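Local coordinates for protein polyprenyl synthetase (Zymomonas mobilis subsp. mobilis, PDB 4KKM) that probably catalyses the head-to-tail, metal-dependent condensation of isoprenyl diphosphates into longer chains such as farnesyl diphosphate, at residues Arg40-Gln45 / Val93-Glu98; Cys80-Val85 / Ser303-Leu308; Glu98-Tyr103 / Leu144-Leu149; Arg229-Ala234 / Leu298-Ser303. All blocks are in the same frame, centred on the assembly; numbering follows the deposited sequence. Where two conformers were deposited one is given.

Contact 1. Residues Arg40-Gln45 / Val93-Glu98; sequences RLFAEQ and VGMAIE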
# COMPACT_ATOMS: atom_id res chain seq x y z
N ARG B 40 -5.76 -3.37 -21.16
CA ARG B 40 -4.47 -3.28 -21.83
C ARG B 40 -3.37 -2.82 -20.87
O ARG B 40 -2.28 -3.39 -20.84
CB ARG B 40 -4.53 -2.30 -23.01
CG ARG B 40 -3.15 -1.83 -23.47
CD ARG B 40 -3.21 -0.91 -24.68
NE ARG B 40 -3.96 0.31 -24.42
CZ ARG B 40 -3.44 1.41 -23.87
NH1 ARG B 40 -2.17 1.44 -23.52
NH2 ARG B 40 -4.21 2.47 -23.68
N LEU B 41 -3.67 -1.79 -20.09
CA LEU B 41 -2.67 -1.20 -19.21
C LEU B 41 -2.25 -2.15 -18.08
O LEU B 41 -1.06 -2.26 -17.76
CB LEU B 41 -3.18 0.14 -18.66
CG LEU B 41 -3.29 1.25 -19.71
CD1 LEU B 41 -4.04 2.46 -19.16
CD2 LEU B 41 -1.91 1.65 -20.20
N PHE B 42 -3.21 -2.85 -17.48
CA PHE B 42 -2.89 -3.81 -16.43
C PHE B 42 -2.07 -4.96 -16.99
O PHE B 42 -1.11 -5.41 -16.36
CB PHE B 42 -4.17 -4.35 -15.77
CG PHE B 42 -4.59 -3.60 -14.53
CD1 PHE B 42 -3.74 -3.50 -13.45
CD2 PHE B 42 -5.84 -3.02 -14.46
CE1 PHE B 42 -4.13 -2.82 -12.30
CE2 PHE B 42 -6.24 -2.34 -13.32
CZ PHE B 42 -5.38 -2.24 -12.24
N ALA B 43 -2.44 -5.43 -18.18
CA ALA B 43 -1.74 -6.55 -18.82
C ALA B 43 -0.27 -6.20 -19.04
O ALA B 43 0.61 -7.02 -18.81
CB ALA B 43 -2.40 -6.91 -20.14
N GLU B 44 -0.03 -4.96 -19.48
CA GLU B 44 1.32 -4.48 -19.74
C GLU B 44 2.12 -4.26 -18.46
O GLU B 44 3.34 -4.42 -18.43
CB GLU B 44 1.26 -3.18 -20.54
CG GLU B 44 2.62 -2.59 -20.90
CD GLU B 44 2.50 -1.42 -21.86
OE1 GLU B 44 1.51 -0.66 -21.76
OE2 GLU B 44 3.40 -1.26 -22.71
N GLN B 45 1.41 -3.88 -17.40
CA GLN B 45 2.02 -3.60 -16.11
C GLN B 45 2.37 -4.88 -15.35
O GLN B 45 3.16 -4.85 -14.40
CB GLN B 45 1.07 -2.74 -15.26
CG GLN B 45 1.72 -2.04 -14.09
CD GLN B 45 2.68 -0.96 -14.54
OE1 GLN B 45 2.38 -0.19 -15.45
NE2 GLN B 45 3.84 -0.89 -13.90
N VAL B 93 -3.42 7.11 -14.35
CA VAL B 93 -3.92 7.49 -13.03
C VAL B 93 -5.16 6.65 -12.73
O VAL B 93 -5.36 6.20 -11.60
CB VAL B 93 -4.23 9.00 -12.94
CG1 VAL B 93 -4.91 9.37 -11.59
CG2 VAL B 93 -2.95 9.82 -13.16
N GLY B 94 -5.98 6.43 -13.75
CA GLY B 94 -7.11 5.53 -13.63
C GLY B 94 -6.66 4.14 -13.20
O GLY B 94 -7.26 3.53 -12.32
N MET B 95 -5.60 3.63 -13.82
CA MET B 95 -5.08 2.32 -13.42
C MET B 95 -4.67 2.32 -11.95
O MET B 95 -4.95 1.37 -11.22
CB MET B 95 -3.90 1.86 -14.28
CG MET B 95 -3.27 0.56 -13.79
SD MET B 95 -2.19 -0.25 -14.99
CE MET B 95 -1.04 1.07 -15.38
N ALA B 96 -4.00 3.39 -11.52
CA ALA B 96 -3.53 3.51 -10.14
C ALA B 96 -4.67 3.42 -9.13
O ALA B 96 -4.56 2.70 -8.14
CB ALA B 96 -2.73 4.80 -9.95
N ILE B 97 -5.77 4.16 -9.36
CA ILE B 97 -6.88 4.12 -8.42
C ILE B 97 -7.56 2.76 -8.47
O ILE B 97 -8.05 2.24 -7.46
CB ILE B 97 -7.91 5.29 -8.63
CG1 ILE B 97 -8.98 5.30 -7.52
CG2 ILE B 97 -8.58 5.22 -10.00
CD1 ILE B 97 -8.39 5.45 -6.12
N GLU B 98 -7.55 2.15 -9.65
CA GLU B 98 -8.16 0.84 -9.82
C GLU B 98 -7.34 -0.22 -9.09
O GLU B 98 -7.89 -1.23 -8.64
CB GLU B 98 -8.34 0.50 -11.31
CG GLU B 98 -9.16 -0.76 -11.59
CD GLU B 98 -10.65 -0.63 -11.29
OE1 GLU B 98 -11.10 0.41 -10.74
OE2 GLU B 98 -11.39 -1.59 -11.59

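Contact 2. Residues Cys80-Val85 / Ser303-Leu308; sequences CALFNV and SEADYL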
# COMPACT_ATOMS: atom_id res chain seq x y z
N CYS B 80 -10.43 14.46 -16.03
CA CYS B 80 -9.29 14.98 -16.78
C CYS B 80 -9.73 15.61 -18.10
O CYS B 80 -9.11 16.56 -18.59
CB CYS B 80 -8.25 13.89 -17.02
SG CYS B 80 -7.35 13.43 -15.54
N ALA B 81 -10.82 15.09 -18.66
CA ALA B 81 -11.39 15.61 -19.90
C ALA B 81 -11.86 17.06 -19.78
O ALA B 81 -11.99 17.76 -20.79
CB ALA B 81 -12.53 14.71 -20.37
N LEU B 82 -12.13 17.51 -18.56
CA LEU B 82 -12.56 18.90 -18.34
C LEU B 82 -11.46 19.87 -18.72
O LEU B 82 -11.72 21.01 -19.11
CB LEU B 82 -12.90 19.14 -16.87
CG LEU B 82 -14.03 18.32 -16.25
CD1 LEU B 82 -14.15 18.60 -14.75
CD2 LEU B 82 -15.30 18.65 -16.97
N PHE B 83 -10.22 19.42 -18.56
CA PHE B 83 -9.07 20.28 -18.75
C PHE B 83 -8.26 19.70 -19.90
O PHE B 83 -8.75 18.81 -20.60
CB PHE B 83 -8.31 20.36 -17.43
CG PHE B 83 -9.23 20.50 -16.24
CD1 PHE B 83 -10.07 21.60 -16.14
CD2 PHE B 83 -9.28 19.53 -15.25
CE1 PHE B 83 -10.93 21.75 -15.06
CE2 PHE B 83 -10.15 19.66 -14.16
CZ PHE B 83 -10.97 20.77 -14.07
N ASN B 84 -7.06 20.18 -20.14
CA ASN B 84 -6.31 19.60 -21.26
C ASN B 84 -5.27 18.62 -20.79
O ASN B 84 -4.07 18.86 -20.89
CB ASN B 84 -5.70 20.67 -22.18
CG ASN B 84 -5.60 20.19 -23.62
OD1 ASN B 84 -6.32 19.28 -24.04
ND2 ASN B 84 -4.71 20.80 -24.39
N VAL B 85 -5.74 17.49 -20.26
CA VAL B 85 -4.86 16.47 -19.74
C VAL B 85 -4.62 15.38 -20.77
O VAL B 85 -5.57 14.92 -21.42
CB VAL B 85 -5.45 15.85 -18.46
CG1 VAL B 85 -4.52 14.78 -17.91
CG2 VAL B 85 -5.70 16.94 -17.43
N SER B 303 -19.84 21.91 -22.14
CA SER B 303 -20.19 20.55 -22.54
C SER B 303 -19.11 19.52 -22.19
O SER B 303 -19.38 18.31 -22.18
CB SER B 303 -20.48 20.50 -24.04
OG SER B 303 -19.30 20.70 -24.79
N GLU B 304 -17.90 19.99 -21.90
CA GLU B 304 -16.81 19.09 -21.54
C GLU B 304 -17.13 18.30 -20.26
O GLU B 304 -16.51 17.27 -19.98
CB GLU B 304 -15.49 19.85 -21.39
CG GLU B 304 -15.44 20.85 -20.23
CD GLU B 304 -16.08 22.19 -20.57
OE1 GLU B 304 -16.71 22.31 -21.64
OE2 GLU B 304 -15.95 23.12 -19.75
N ALA B 305 -18.12 18.77 -19.51
CA ALA B 305 -18.53 18.12 -18.27
C ALA B 305 -19.70 17.16 -18.45
O ALA B 305 -20.22 16.62 -17.48
CB ALA B 305 -18.87 19.17 -17.21
N ASP B 306 -20.11 16.94 -19.70
CA ASP B 306 -21.28 16.09 -19.97
C ASP B 306 -21.09 14.64 -19.51
O ASP B 306 -22.05 14.00 -19.09
CB ASP B 306 -21.68 16.15 -21.44
CG ASP B 306 -22.50 17.38 -21.78
OD1 ASP B 306 -23.00 18.05 -20.84
OD2 ASP B 306 -22.66 17.68 -22.98
N TYR B 307 -19.87 14.13 -19.60
CA TYR B 307 -19.59 12.77 -19.14
C TYR B 307 -19.84 12.61 -17.65
O TYR B 307 -20.55 11.69 -17.23
CB TYR B 307 -18.15 12.37 -19.48
CG TYR B 307 -17.93 12.16 -20.96
CD1 TYR B 307 -18.62 11.17 -21.64
CD2 TYR B 307 -17.05 12.97 -21.67
CE1 TYR B 307 -18.43 10.97 -23.00
CE2 TYR B 307 -16.86 12.78 -23.03
CZ TYR B 307 -17.55 11.78 -23.68
OH TYR B 307 -17.36 11.59 -25.03
N LEU B 308 -19.27 13.51 -16.86
CA LEU B 308 -19.53 13.53 -15.42
C LEU B 308 -21.02 13.69 -15.11
O LEU B 308 -21.54 13.06 -14.19
CB LEU B 308 -18.72 14.64 -14.75
CG LEU B 308 -17.22 14.38 -14.58
CD1 LEU B 308 -16.54 15.58 -13.93
CD2 LEU B 308 -16.96 13.08 -13.79
O HOH W 1 -12.88 23.32 -18.39

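Contact 3. Residues Glu98-Tyr103 / Leu144-Leu149; sequences ECIHVY and LAFEIL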
# COMPACT_ATOMS: atom_id res chain seq x y z
N GLU B 98 -7.55 2.15 -9.65
CA GLU B 98 -8.16 0.84 -9.82
C GLU B 98 -7.34 -0.22 -9.09
O GLU B 98 -7.89 -1.23 -8.64
CB GLU B 98 -8.34 0.50 -11.31
CG GLU B 98 -9.16 -0.76 -11.59
CD GLU B 98 -10.65 -0.63 -11.29
OE1 GLU B 98 -11.10 0.41 -10.74
OE2 GLU B 98 -11.39 -1.59 -11.59
N CYS B 99 -6.04 0.01 -8.95
CA CYS B 99 -5.21 -0.87 -8.13
C CYS B 99 -5.72 -0.93 -6.70
O CYS B 99 -5.83 -2.00 -6.11
CB CYS B 99 -3.75 -0.42 -8.12
SG CYS B 99 -2.83 -0.84 -9.61
N ILE B 100 -6.02 0.24 -6.14
CA ILE B 100 -6.52 0.33 -4.77
C ILE B 100 -7.90 -0.32 -4.65
O ILE B 100 -8.17 -1.07 -3.71
CB ILE B 100 -6.58 1.79 -4.31
CG1 ILE B 100 -5.19 2.42 -4.36
CG2 ILE B 100 -7.24 1.90 -2.93
CD1 ILE B 100 -4.14 1.70 -3.50
N HIS B 101 -8.77 -0.02 -5.61
CA HIS B 101 -10.12 -0.59 -5.59
C HIS B 101 -10.06 -2.12 -5.69
O HIS B 101 -10.70 -2.83 -4.91
CB HIS B 101 -10.94 -0.02 -6.75
CG HIS B 101 -12.30 -0.63 -6.89
ND1 HIS B 101 -13.24 -0.61 -5.88
CD2 HIS B 101 -12.88 -1.29 -7.92
CE1 HIS B 101 -14.34 -1.22 -6.29
NE2 HIS B 101 -14.14 -1.64 -7.52
N VAL B 102 -9.28 -2.62 -6.64
CA VAL B 102 -9.20 -4.06 -6.87
C VAL B 102 -8.59 -4.77 -5.66
O VAL B 102 -9.12 -5.79 -5.21
CB VAL B 102 -8.44 -4.40 -8.16
CG1 VAL B 102 -8.07 -5.89 -8.21
CG2 VAL B 102 -9.28 -3.99 -9.37
N TYR B 103 -7.49 -4.24 -5.13
CA TYR B 103 -6.89 -4.87 -3.95
C TYR B 103 -7.92 -4.90 -2.81
O TYR B 103 -8.00 -5.88 -2.07
CB TYR B 103 -5.55 -4.21 -3.52
CG TYR B 103 -5.61 -3.47 -2.18
CD1 TYR B 103 -5.66 -4.17 -0.98
CD2 TYR B 103 -5.61 -2.08 -2.13
CE1 TYR B 103 -5.74 -3.52 0.24
CE2 TYR B 103 -5.68 -1.40 -0.90
CZ TYR B 103 -5.75 -2.14 0.28
OH TYR B 103 -5.83 -1.52 1.51
N LEU B 144 1.65 -1.32 -5.99
CA LEU B 144 1.71 -1.00 -7.42
C LEU B 144 1.06 0.35 -7.74
O LEU B 144 1.53 1.08 -8.61
CB LEU B 144 1.05 -2.11 -8.25
CG LEU B 144 1.18 -1.95 -9.77
CD1 LEU B 144 2.65 -1.93 -10.17
CD2 LEU B 144 0.44 -3.07 -10.49
N ALA B 145 -0.02 0.68 -7.02
CA ALA B 145 -0.71 1.95 -7.24
C ALA B 145 0.26 3.12 -7.10
O ALA B 145 0.23 4.07 -7.89
CB ALA B 145 -1.86 2.11 -6.25
N PHE B 146 1.11 3.05 -6.08
CA PHE B 146 2.03 4.15 -5.79
C PHE B 146 3.22 4.16 -6.73
O PHE B 146 3.71 5.23 -7.10
CB PHE B 146 2.45 4.12 -4.31
CG PHE B 146 1.31 4.36 -3.37
CD1 PHE B 146 0.84 5.65 -3.15
CD2 PHE B 146 0.67 3.30 -2.75
CE1 PHE B 146 -0.24 5.88 -2.31
CE2 PHE B 146 -0.40 3.52 -1.91
CZ PHE B 146 -0.86 4.81 -1.68
N GLU B 147 3.66 2.97 -7.14
CA GLU B 147 4.69 2.88 -8.17
C GLU B 147 4.22 3.57 -9.45
O GLU B 147 4.97 4.33 -10.06
CB GLU B 147 5.09 1.43 -8.47
CG GLU B 147 6.30 1.34 -9.40
CD GLU B 147 6.68 -0.08 -9.78
OE1 GLU B 147 6.18 -1.02 -9.13
OE2 GLU B 147 7.48 -0.24 -10.73
N ILE B 148 2.98 3.29 -9.85
CA ILE B 148 2.43 3.87 -11.08
C ILE B 148 2.39 5.39 -11.01
O ILE B 148 2.81 6.08 -11.94
CB ILE B 148 1.00 3.33 -11.36
CG1 ILE B 148 1.04 1.83 -11.69
CG2 ILE B 148 0.34 4.11 -12.51
CD1 ILE B 148 -0.33 1.17 -11.58
N LEU B 149 1.89 5.93 -9.90
CA LEU B 149 1.75 7.38 -9.75
C LEU B 149 3.09 8.10 -9.71
O LEU B 149 3.17 9.29 -10.02
CB LEU B 149 0.96 7.73 -8.49
CG LEU B 149 -0.55 7.47 -8.52
CD1 LEU B 149 -1.18 7.94 -7.22
CD2 LEU B 149 -1.18 8.18 -9.72

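Contact 4. Residues Arg229-Ala234 / Leu298-Ser303; sequences RDRLKA and LSVFGS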
# COMPACT_ATOMS: atom_id res chain seq x y z
N ARG B 229 -11.15 22.69 -7.53
CA ARG B 229 -10.90 21.44 -6.83
C ARG B 229 -12.05 21.12 -5.88
O ARG B 229 -12.51 19.98 -5.83
CB ARG B 229 -9.57 21.46 -6.07
CG ARG B 229 -9.44 20.28 -5.13
CD ARG B 229 -8.00 19.91 -4.83
NE ARG B 229 -7.35 20.80 -3.87
CZ ARG B 229 -7.67 20.91 -2.59
NH1 ARG B 229 -8.67 20.19 -2.09
NH2 ARG B 229 -7.00 21.74 -1.80
N ASP B 230 -12.52 22.13 -5.16
CA ASP B 230 -13.61 21.95 -4.21
C ASP B 230 -14.93 21.56 -4.89
O ASP B 230 -15.65 20.71 -4.39
CB ASP B 230 -13.79 23.21 -3.36
CG ASP B 230 -12.72 23.36 -2.30
OD1 ASP B 230 -12.00 22.37 -2.04
OD2 ASP B 230 -12.59 24.46 -1.73
N ARG B 231 -15.24 22.20 -6.01
CA ARG B 231 -16.43 21.83 -6.78
C ARG B 231 -16.39 20.36 -7.20
O ARG B 231 -17.38 19.64 -7.09
CB ARG B 231 -16.57 22.71 -8.02
CG ARG B 231 -17.05 24.12 -7.74
CD ARG B 231 -17.12 24.92 -9.03
NE ARG B 231 -17.79 26.20 -8.84
CZ ARG B 231 -19.10 26.38 -8.91
NH1 ARG B 231 -19.91 25.36 -9.17
NH2 ARG B 231 -19.61 27.59 -8.72
N LEU B 232 -15.23 19.93 -7.70
CA LEU B 232 -15.06 18.54 -8.12
C LEU B 232 -15.15 17.57 -6.95
O LEU B 232 -15.80 16.53 -7.05
CB LEU B 232 -13.74 18.37 -8.88
CG LEU B 232 -13.68 19.18 -10.18
CD1 LEU B 232 -12.35 19.01 -10.90
CD2 LEU B 232 -14.84 18.79 -11.08
N LYS B 233 -14.52 17.90 -5.83
CA LYS B 233 -14.63 17.03 -4.66
C LYS B 233 -16.06 16.99 -4.12
O LYS B 233 -16.51 15.96 -3.60
CB LYS B 233 -13.63 17.43 -3.56
CG LYS B 233 -12.17 17.18 -3.96
CD LYS B 233 -11.23 17.29 -2.76
CE LYS B 233 -11.21 16.00 -1.95
NZ LYS B 233 -10.19 16.05 -0.86
N ALA B 234 -16.78 18.10 -4.26
CA ALA B 234 -18.18 18.15 -3.85
C ALA B 234 -19.05 17.25 -4.73
O ALA B 234 -19.99 16.62 -4.25
CB ALA B 234 -18.69 19.60 -3.89
N LEU B 298 -21.09 21.35 -11.20
CA LEU B 298 -20.43 21.41 -12.50
C LEU B 298 -20.98 22.53 -13.38
O LEU B 298 -20.65 22.62 -14.56
CB LEU B 298 -20.58 20.08 -13.24
CG LEU B 298 -20.13 18.82 -12.50
CD1 LEU B 298 -20.44 17.58 -13.32
CD2 LEU B 298 -18.65 18.89 -12.18
N SER B 299 -21.84 23.37 -12.81
CA SER B 299 -22.51 24.42 -13.59
C SER B 299 -21.53 25.40 -14.25
O SER B 299 -21.89 26.07 -15.22
CB SER B 299 -23.51 25.18 -12.73
OG SER B 299 -22.86 25.78 -11.62
N VAL B 300 -20.31 25.48 -13.74
CA VAL B 300 -19.32 26.39 -14.29
C VAL B 300 -18.59 25.82 -15.51
O VAL B 300 -17.83 26.53 -16.16
CB VAL B 300 -18.28 26.84 -13.23
CG1 VAL B 300 -18.97 27.61 -12.11
CG2 VAL B 300 -17.51 25.63 -12.69
N PHE B 301 -18.84 24.55 -15.82
CA PHE B 301 -18.22 23.94 -17.00
C PHE B 301 -19.20 23.86 -18.16
O PHE B 301 -20.41 23.76 -17.96
CB PHE B 301 -17.70 22.53 -16.69
CG PHE B 301 -16.74 22.48 -15.53
CD1 PHE B 301 -15.45 22.96 -15.66
CD2 PHE B 301 -17.13 21.95 -14.32
CE1 PHE B 301 -14.56 22.91 -14.60
CE2 PHE B 301 -16.25 21.89 -13.25
CZ PHE B 301 -14.97 22.38 -13.39
N GLY B 302 -18.66 23.90 -19.38
CA GLY B 302 -19.45 23.71 -20.58
C GLY B 302 -19.71 22.24 -20.86
O GLY B 302 -19.78 21.42 -19.95
N SER B 303 -19.84 21.91 -22.14
CA SER B 303 -20.19 20.55 -22.54
C SER B 303 -19.11 19.52 -22.19
O SER B 303 -19.38 18.31 -22.18
CB SER B 303 -20.48 20.50 -24.04
OG SER B 303 -19.30 20.70 -24.79
O HOH W 2 -22.80 25.84 -9.04

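Contact 1. Residues Arg40-Gln45 / Val93-Glu98
Met95 reaches out from helix 87-109 and lays its thioether against the last turn of helix 24-45, where the Phe42 ring receives it. The tight part of the contact is this Met-aromatic pair: SD of Met95 stands 4.2 Å from the centroid of the Phe42 ring, 21° off its normal, and CG of Met95 makes a CH-pi contact with the same ring. With CG anti to the backbone N (chi1 174°), Met95 extends across the interface before bending at chi3, which brings Met95 CE to 3.6 Å from Gln45 OE1. Met95 SD also packs on Leu41, 3.8 Å from Leu41 CB. Glu98 CG meets the ring edge instead, 3.7 Å from Phe42 CE2, while the Glu98 carboxylate turns away to a salt bridge with Arg70. An alanine in place of Phe42 would probably deprive the Met95 thioether of its aromatic platform and open a gap beside the Glu98 methylenes. The looser side is at Gln45, partly exposed, whose OE1 accepts a hydrogen bond from Arg92. The short helical segments cross at -75°, their axes 10.4 Å apart at closest approach. No hydrogen bond spans the two segments; cohesion rests on dispersion between thioether, ring and methylenes, and so on shape.

Contact 2. Residues Cys80-Val85 / Ser303-Leu308
Leu82, in the turn after helix 71-80, packs its two methyls on Ala305 and Leu308, where a short 3-10 segment leads into helix 306-314. Its backbone belongs to a type I beta turn from Cys80 to Phe83, closed by the bond from Phe83 N to Cys80 O. Followed outward, the side chain begins at CB, which lies over the centre of the neighbouring Phe83 ring, 3.6 Å above its plane. The next step, with chi1 at -61°, places CG beside the backbone N, and the two methyls then part. CD2 is the more closely packed: Leu82 CD2 sits 3.5 Å from Ala305 CA and 3.6 Å from Ala305 CB, so it rests on the residue at the N-cap position of the helix. Leu82 CD2 is also 3.5 Å from Glu304 O. CD1 takes the other direction and touches the Leu308 side chain, in the first turn of that helix, with Leu82 CD1 3.9 Å from Leu308 CD1; the two leucines cross at about a right angle.

A water bridges the polar groups beside this apolar core. It donates to Leu82 O at 2.7 Å and, weakly, to Glu304 OE2, an atom that also accepts a hydrogen bond from Gly302 N. The aliphatic part of Glu304 contributes too, Glu304 CG lying 3.9 Å from Leu82 CD2. Around the core, Leu82 also packs on Leu232 and Phe301. Leu308 lies against Leu75 of helix 71-80 and Leu215 of helix 208-221, and its O is hydrogen-bonded to Tyr235 OH of helix 226-253, which places the joint where the C-terminal helix closes against three earlier helices.

Contact 3. Residues Glu98-Tyr103 / Leu144-Leu149
Cys99 and Ala145 bring helices 87-109 and 131-150 together side by side, with small side chains at the point where the backbones come nearest. The N-to-C directions of the two short segments differ by 176°, their axes approach to 9.3 Å, and Cys99 CA lies 5.4 Å from Ala145 CA.

Methyl and methylene contacts form the first group. Cys99 CB meets Ala145 CB at 3.7 Å. Ile100 adds its CD1, 3.6 Å from the same Ala145 CB, so this one methyl is gripped by two residues of successive positions on the facing helix. Ile100 CG1 lies beside the backbone N (chi1 -60°), and a bend at chi2 (-58°) sets CD1 against Ala145 CB and lets it graze Phe146 CE2 more distantly.

Sulfur contacts form the second group. Cys99 SG lies 3.8 Å from Ile148 CD1 and 4.1 Å from Leu144 CD2, touching two side chains one helical turn apart.

In the assembly, Phe146 stacks on Phe146 of the second subunit, so the helix that receives Cys99 also takes part in the dimer interface. Farther along helix 87-109 comes Asp108, a calcium ligand, about 11 Å from Ile100 between side chains. No hydrogen bond joins the two segments, and every touching residue is buried; the pairing therefore rests on close, apolar fit and on the cysteine's sulfur acting as a packing atom.

Contact 4. Residues Arg229-Ala234 / Leu298-Ser303
Chi1 of -75° sets Arg231 CG anti to the carbonyl carbon, and the chain then runs extended from CG to NE (chi2 179°, chi3 171°), carrying the guanidinium out to Val300 in the loop between helices 280-296 and 306-314. This loop contains a type I beta turn from Leu298 to Phe301, set against helix 226-253 of the all-helical isoprenoid synthase fold. CG1 of Val300 lies over the centre of one guanidinium face, 3.4 Å from Arg231 CZ, while Val300 CG2 packs along the aliphatic stem, 3.7 Å from Arg231 CD. The flat charged group is thus covered by a methyl while NH1 keeps its hydrogen bonds at the edge of the group. There NH1 bonds to His297 O, and a water in the guanidinium plane accepts from Arg231 NH1 at 2.9 Å and also bonds Ser299 OG, which has a further partner in Ala296 O. A leucine in place of Arg231 would probably leave His297 O and the bridging water without their donor and Val300 without its flat cover. Deeper in, the contact is apolar. Leu232 crosses both Leu298 and Phe301 at about right angles, and it packs further on Phe83, while the Phe301 ring is covered on one face by CG2 of Val300. A single methyl carries the inner contact: Leu232 CD2 stands 4.0 Å from Leu298 CD2 and 4.0 Å from Phe301 CE2.

Overall arrangement
The four contacts form two groups within one all-helical chain. Contacts 1 and 3 share Glu98 and helix 87-109; their centres lie about 8 Å apart, and they touch, for example through Phe42 on Cys99 and Met95 on Ile148. Contacts 2 and 4 share Ser303, lie about 10 Å apart between centres, and meet through Phe83 on Phe301 and Leu298 on Leu308. The groups are about 21 to 26 Å apart between centres. Along the chain, contact 1 closes before contact 3 opens, and contacts 3 and 4 both nest within the loop closed by contact 2. One pair thus ties helix 87-109, which carries the calcium ligand Asp108, to two neighbours; the other packs the last modelled helix against earlier ones.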